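Local structure of membrane attack complex assembly inhibitor BGA71 (Borreliella bavariensis, 6FMH) at residues 37-42 with 71-76; 153-158 with 182-187. The protein probably inhibits assembly of the complement membrane attack complex at the surface of the Lyme disease spirochaete. All coordinates share one frame; numbering follows the deposited sequence.

Interaction 1: 37-42 with 71-76; sequences QGINFL and YEKQKI
The loop 37-42 runs past the first turn of helix 73-88 with I39 nearest K73 and F41 nearest I76, the CA atom of F41 lying 7.4 Å from the CA of I76 and the CA of I39 8.1 Å from the CA of K73. No hydrogen bond crosses between the two segments; what joins them is apolar contact, centred on the CG2 methyl of I76. That branch stands anti to the backbone N of I76 and reaches the F41 ring at its CD1 corner, 3.5 Å from CG2, in an oblique approach; the two side chains cross at about a right angle. The neighbouring ring atom F41 CE1 comes 3.6 Å from the carbonyl O of I76, which brings the helix backbone into the contact as well. F41 itself has CG anti to its backbone N (chi1 175°), and its side chain leaves the loop on the side facing the helix.

I39 meets the helix with its end methyl. Its CD1 lies 4.1 Å from I76 CG2 and 4.0 Å from the carbonyl O of K73, while the CG of K73 passes 4.3 Å from the same I39 CD1. The aliphatic part of K73 thus borders the patch toward solvent, and its amino end comes near exposed Q37 without bonding to it.

Around the pair, I34 of helix 12-36 touches I39, I65 of helix 55-68 and L79 of helix 73-88 touch F41, and Y66 reaches I76. N40 turns its carbonyl O to the amino group of K80, a polar tie beside the apolar one. This is a helix-to-helix connection packed on the start of a later helix, in the all-helical fold of a Bbcrasp-1 domain family member: I39 and F41, two residues apart, are laid against the N-terminal turn that E72 precedes at its N-cap position.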
loop_
_atom_site.group_PDB
_atom_site.type_symbol
_atom_site.label_atom_id
_atom_site.label_comp_id
_atom_site.label_asym_id
_atom_site.label_seq_id
_atom_site.Cartn_x
_atom_site.Cartn_y
_atom_site.Cartn_z
ATOM N N GLN A 37 -22.865 -7.392 1.359
ATOM C CA GLN A 37 -24.252 -7.553 1.740
ATOM C C GLN A 37 -25.140 -6.295 1.537
ATOM O O GLN A 37 -26.185 -6.149 2.183
ATOM C CB GLN A 37 -24.269 -8.011 3.235
ATOM C CG GLN A 37 -23.595 -9.400 3.454
ATOM C CD GLN A 37 -24.501 -10.478 2.971
ATOM O OE1 GLN A 37 -24.275 -11.201 1.961
ATOM N NE2 GLN A 37 -25.573 -10.593 3.685
ATOM N N GLY A 38 -24.713 -5.365 0.688
ATOM C CA GLY A 38 -25.568 -4.227 0.277
ATOM C C GLY A 38 -25.707 -3.035 1.222
ATOM O O GLY A 38 -26.354 -2.059 0.885
ATOM N N ILE A 39 -25.118 -3.104 2.409
ATOM C CA ILE A 39 -24.978 -1.924 3.291
ATOM C C ILE A 39 -24.089 -0.900 2.571
ATOM O O ILE A 39 -22.926 -1.198 2.305
ATOM C CB ILE A 39 -24.352 -2.343 4.649
ATOM C CG1 ILE A 39 -24.228 -1.226 5.689
ATOM C CG2 ILE A 39 -22.956 -2.908 4.472
ATOM C CD1 ILE A 39 -24.229 -1.810 7.090
ATOM N N ASN A 40 -24.639 0.254 2.201
ATOM C CA ASN A 40 -23.872 1.216 1.396
ATOM C C ASN A 40 -23.535 2.333 2.346
ATOM O O ASN A 40 -24.209 3.374 2.427
ATOM C CB ASN A 40 -24.582 1.715 0.106
ATOM C CG ASN A 40 -23.603 2.175 -1.013
ATOM O OD1 ASN A 40 -22.510 2.630 -0.759
ATOM N ND2 ASN A 40 -24.040 2.040 -2.274
ATOM N N PHE A 41 -22.531 2.069 3.161
ATOM C CA PHE A 41 -22.254 2.897 4.339
ATOM C C PHE A 41 -22.126 4.362 3.983
ATOM O O PHE A 41 -22.638 5.229 4.692
ATOM C CB PHE A 41 -21.007 2.355 5.065
ATOM C CG PHE A 41 -20.552 3.202 6.215
ATOM C CD1 PHE A 41 -21.444 3.595 7.232
ATOM C CD2 PHE A 41 -19.244 3.646 6.268
ATOM C CE1 PHE A 41 -21.026 4.416 8.265
ATOM C CE2 PHE A 41 -18.821 4.466 7.313
ATOM C CZ PHE A 41 -19.715 4.864 8.306
ATOM N N LEU A 42 -21.472 4.665 2.886
ATOM C CA LEU A 42 -21.231 6.043 2.549
ATOM C C LEU A 42 -21.996 6.461 1.319
ATOM O O LEU A 42 -21.624 7.430 0.653
ATOM C CB LEU A 42 -19.722 6.285 2.337
ATOM C CG LEU A 42 -18.834 6.079 3.575
ATOM C CD1 LEU A 42 -17.391 6.047 3.175
ATOM C CD2 LEU A 42 -19.025 7.161 4.604
ATOM N N TYR A 71 -16.674 -4.442 13.101
ATOM C CA TYR A 71 -17.271 -5.044 11.969
ATOM C C TYR A 71 -18.676 -5.522 12.289
ATOM O O TYR A 71 -19.200 -6.397 11.626
ATOM C CB TYR A 71 -16.384 -6.168 11.466
ATOM C CG TYR A 71 -14.943 -5.765 11.252
ATOM C CD1 TYR A 71 -14.519 -5.231 10.032
ATOM C CD2 TYR A 71 -13.998 -5.969 12.251
ATOM C CE1 TYR A 71 -13.193 -4.895 9.834
ATOM C CE2 TYR A 71 -12.671 -5.627 12.054
ATOM C CZ TYR A 71 -12.275 -5.081 10.842
ATOM O OH TYR A 71 -10.949 -4.742 10.641
ATOM N N GLU A 72 -19.306 -4.862 13.259
ATOM C CA GLU A 72 -20.728 -5.077 13.626
ATOM C C GLU A 72 -21.651 -4.207 12.784
ATOM O O GLU A 72 -21.774 -3.007 12.995
ATOM C CB GLU A 72 -20.943 -4.763 15.097
ATOM C CG GLU A 72 -20.395 -5.815 16.033
ATOM C CD GLU A 72 -20.609 -5.463 17.484
ATOM O OE1 GLU A 72 -21.756 -5.160 17.885
ATOM O OE2 GLU A 72 -19.610 -5.504 18.262
ATOM N N LYS A 73 -22.246 -4.824 11.785
ATOM C CA LYS A 73 -23.165 -4.163 10.877
ATOM C C LYS A 73 -24.145 -3.228 11.581
ATOM O O LYS A 73 -24.455 -2.128 11.100
ATOM C CB LYS A 73 -23.932 -5.229 10.051
ATOM C CG LYS A 73 -23.210 -5.653 8.762
ATOM C CD LYS A 73 -23.928 -6.656 7.845
ATOM C CE LYS A 73 -24.469 -7.896 8.576
ATOM N NZ LYS A 73 -25.393 -8.648 7.690
ATOM N N GLN A 74 -24.648 -3.633 12.716
ATOM C CA GLN A 74 -25.627 -2.829 13.407
ATOM C C GLN A 74 -25.079 -1.458 13.829
ATOM O O GLN A 74 -25.626 -0.417 13.489
ATOM C CB GLN A 74 -26.132 -3.583 14.634
ATOM C CG GLN A 74 -27.421 -3.006 15.075
ATOM C CD GLN A 74 -28.316 -3.925 15.749
ATOM O OE1 GLN A 74 -28.174 -5.155 15.694
ATOM N NE2 GLN A 74 -29.367 -3.320 16.317
ATOM N N LYS A 75 -23.961 -1.513 14.501
ATOM C CA LYS A 75 -23.222 -0.332 14.857
ATOM C C LYS A 75 -22.868 0.582 13.674
ATOM O O LYS A 75 -23.000 1.810 13.764
ATOM C CB LYS A 75 -21.947 -0.754 15.576
ATOM C CG LYS A 75 -22.233 -1.402 16.922
ATOM C CD LYS A 75 -20.958 -1.751 17.642
ATOM C CE LYS A 75 -21.228 -2.160 19.073
ATOM N NZ LYS A 75 -20.193 -1.601 19.982
ATOM N N ILE A 76 -22.460 -0.012 12.560
ATOM C CA ILE A 76 -22.114 0.751 11.397
ATOM C C ILE A 76 -23.346 1.437 10.864
ATOM O O ILE A 76 -23.268 2.533 10.301
ATOM C CB ILE A 76 -21.553 -0.168 10.278
ATOM C CG1 ILE A 76 -20.183 -0.714 10.653
ATOM C CG2 ILE A 76 -21.433 0.562 8.934
ATOM C CD1 ILE A 76 -19.802 -1.945 9.858
#

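Interaction 2: 153-158 with 182-187; sequences KKLNET and ENYKTL
Y184 carries its phenol onto the turn K154 to T158 of helix 127-163, with the ring end, CZ and OH, beside the CG of K154 and the hydroxyl lodged among backbone and side-chain atoms of the helix. Its OH and the OG1 of T158 meet tip to tip in a hydrogen bond of 2.9 Å, in which either hydroxyl could be the donor. T158 OG1 sits at the edge of the tyrosine ring, near its plane. It is turned there by a chi1 of -72°, which leaves OG1 anti to the carbonyl carbon of T158. The carbonyl O of K154 lies 3.2 Å from the same Y184 OH; it already accepts the helical hydrogen bond from T158 N.

Carbon atoms fill in around the hydroxyl. K154 CG approaches Y184 CZ obliquely at 3.9 Å, and the CB of L155 stands 4.0 Å from Y184 OH, its side chain crossing the tyrosine at about a right angle. K154 is bent at chi2 (86°), which swings CD out of line with the start of the chain; farther on, its CE lies 3.2 Å from N183 OD1. The ammonium of K154 is in a salt bridge with E157 of its own helix. N183 ND2 is given to the carbonyl O of Y179, one turn back in helix 173-183.

Two aromatic neighbours complete the setting: F99 of helix 90-123 meets the Y184 ring edge-to-face, and the hydroxyl of Y179 hydrogen-bonds T158 OG1. Both Y184 and T158 are buried, and each hydroxyl has the other as a partner. T158 OG1 is therefore shared by two tyrosines from the C-terminal part of the chain, and this small buried polar network, with carbon of K154 and L155 beside it, should limit rotation of the threonine hydroxyl and hold the phenol end of Y184 against helix 127-163.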
loop_
_atom_site.group_PDB
_atom_site.type_symbol
_atom_site.label_atom_id
_atom_site.label_comp_id
_atom_site.label_asym_id
_atom_site.label_seq_id
_atom_site.Cartn_x
_atom_site.Cartn_y
_atom_site.Cartn_z
ATOM N N LYS A 153 -12.498 3.822 20.830
ATOM C CA LYS A 153 -13.097 3.808 22.154
ATOM C C LYS A 153 -14.196 4.892 22.163
ATOM O O LYS A 153 -15.366 4.584 22.368
ATOM C CB LYS A 153 -12.043 4.053 23.206
ATOM C CG LYS A 153 -12.350 3.467 24.574
ATOM C CD LYS A 153 -12.003 1.968 24.637
ATOM C CE LYS A 153 -12.330 1.383 26.037
ATOM N NZ LYS A 153 -12.206 -0.107 26.092
ATOM N N LYS A 154 -13.821 6.103 21.766
ATOM C CA LYS A 154 -14.749 7.185 21.666
ATOM C C LYS A 154 -15.918 6.891 20.775
ATOM O O LYS A 154 -17.044 7.229 21.114
ATOM C CB LYS A 154 -14.071 8.434 21.140
ATOM C CG LYS A 154 -14.805 9.712 21.533
ATOM C CD LYS A 154 -14.361 10.194 22.896
ATOM C CE LYS A 154 -15.264 11.271 23.458
ATOM N NZ LYS A 154 -16.029 10.865 24.676
ATOM N N LEU A 155 -15.672 6.256 19.628
ATOM C CA LEU A 155 -16.747 5.940 18.672
ATOM C C LEU A 155 -17.788 4.930 19.219
ATOM O O LEU A 155 -18.989 5.033 18.926
ATOM C CB LEU A 155 -16.163 5.453 17.373
ATOM C CG LEU A 155 -17.127 5.176 16.196
ATOM C CD1 LEU A 155 -18.046 6.347 15.904
ATOM C CD2 LEU A 155 -16.354 4.810 14.961
ATOM N N ASN A 156 -17.356 4.019 20.079
ATOM C CA ASN A 156 -18.305 3.075 20.686
ATOM C C ASN A 156 -19.178 3.731 21.738
ATOM O O ASN A 156 -20.388 3.437 21.850
ATOM C CB ASN A 156 -17.581 1.870 21.192
ATOM C CG ASN A 156 -17.257 0.950 20.072
ATOM O OD1 ASN A 156 -18.130 0.285 19.550
ATOM N ND2 ASN A 156 -15.977 0.930 19.641
ATOM N N GLU A 157 -18.546 4.656 22.466
ATOM C CA GLU A 157 -19.237 5.464 23.449
ATOM C C GLU A 157 -20.312 6.352 22.775
ATOM O O GLU A 157 -21.399 6.565 23.302
ATOM C CB GLU A 157 -18.279 6.331 24.278
ATOM C CG GLU A 157 -19.115 7.419 24.879
ATOM C CD GLU A 157 -18.361 8.532 25.466
ATOM O OE1 GLU A 157 -17.264 8.814 25.013
ATOM O OE2 GLU A 157 -18.875 9.157 26.376
ATOM N N THR A 158 -20.016 6.812 21.581
ATOM C CA THR A 158 -20.948 7.590 20.826
ATOM C C THR A 158 -22.150 6.773 20.295
ATOM O O THR A 158 -23.299 7.203 20.442
ATOM C CB THR A 158 -20.196 8.252 19.702
ATOM O OG1 THR A 158 -19.381 9.275 20.248
ATOM C CG2 THR A 158 -21.131 8.872 18.654
ATOM N N GLU A 182 -17.971 18.443 19.891
ATOM C CA GLU A 182 -17.233 18.465 21.163
ATOM C C GLU A 182 -16.411 17.157 21.430
ATOM O O GLU A 182 -15.466 17.150 22.241
ATOM C CB GLU A 182 -18.155 18.893 22.350
ATOM C CG GLU A 182 -18.839 20.289 22.139
ATOM C CD GLU A 182 -17.867 21.459 21.803
ATOM O OE1 GLU A 182 -16.928 21.680 22.595
ATOM O OE2 GLU A 182 -18.023 22.176 20.756
ATOM N N ASN A 183 -16.737 16.065 20.729
ATOM C CA ASN A 183 -16.055 14.797 20.965
ATOM C C ASN A 183 -15.133 14.417 19.844
ATOM O O ASN A 183 -14.446 13.411 19.907
ATOM C CB ASN A 183 -17.096 13.726 21.204
ATOM C CG ASN A 183 -17.860 13.989 22.457
ATOM O OD1 ASN A 183 -17.347 13.753 23.588
ATOM N ND2 ASN A 183 -19.114 14.374 22.314
ATOM N N TYR A 184 -15.171 15.184 18.766
ATOM C CA TYR A 184 -14.282 14.931 17.657
ATOM C C TYR A 184 -13.643 16.208 17.169
ATOM O O TYR A 184 -13.654 16.484 15.988
ATOM C CB TYR A 184 -15.066 14.170 16.568
ATOM C CG TYR A 184 -15.592 12.828 17.102
ATOM C CD1 TYR A 184 -14.771 11.727 17.169
ATOM C CD2 TYR A 184 -16.869 12.703 17.552
ATOM C CE1 TYR A 184 -15.232 10.523 17.640
ATOM C CE2 TYR A 184 -17.344 11.513 18.056
ATOM C CZ TYR A 184 -16.530 10.417 18.097
ATOM O OH TYR A 184 -17.032 9.196 18.569
ATOM N N LYS A 185 -13.153 17.010 18.096
ATOM C CA LYS A 185 -12.696 18.378 17.836
ATOM C C LYS A 185 -11.561 18.405 16.868
ATOM O O LYS A 185 -11.539 19.164 15.892
ATOM C CB LYS A 185 -12.150 19.019 19.112
ATOM C CG LYS A 185 -13.190 19.692 19.994
ATOM C CD LYS A 185 -12.578 20.686 20.993
ATOM C CE LYS A 185 -13.465 21.911 21.286
ATOM N NZ LYS A 185 -13.379 22.370 22.719
ATOM N N THR A 186 -10.624 17.525 17.155
ATOM C CA THR A 186 -9.352 17.509 16.502
ATOM C C THR A 186 -8.757 16.063 16.531
ATOM O O THR A 186 -8.892 15.343 17.504
ATOM C CB THR A 186 -8.460 18.569 17.225
ATOM O OG1 THR A 186 -7.412 18.983 16.369
ATOM C CG2 THR A 186 -7.859 18.056 18.496
ATOM N N LEU A 187 -8.101 15.681 15.456
ATOM C CA LEU A 187 -7.199 14.521 15.432
ATOM C C LEU A 187 -6.282 14.419 16.684
ATOM O O LEU A 187 -6.216 13.373 17.340
ATOM C CB LEU A 187 -6.314 14.602 14.181
ATOM C CG LEU A 187 -5.190 13.612 13.993
ATOM C CD1 LEU A 187 -5.776 12.257 13.660
ATOM C CD2 LEU A 187 -4.277 14.068 12.869
#

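In the fold
From the N terminus, helix 12-36 runs into the loop 37-42, and interaction 1 folds this loop onto the start of helix 73-88 after an excursion through helices 43-46 and 55-68. The chain then continues through helices 90-123 and 127-163, and interaction 2 closes the last excursion, bringing residues 182-187 at the end of helix 173-183 back onto helix 127-163. The two contacts lie in series, neither nested nor crossed, with centres about 19 Å apart. A probable hydrogen bond bridges them, K75 NZ to N156 OD1 at 2.8 Å: N156 of helix 127-163 reaches the start of helix 73-88, while K154, L155 and T158 of the same helix take the C-terminal segment.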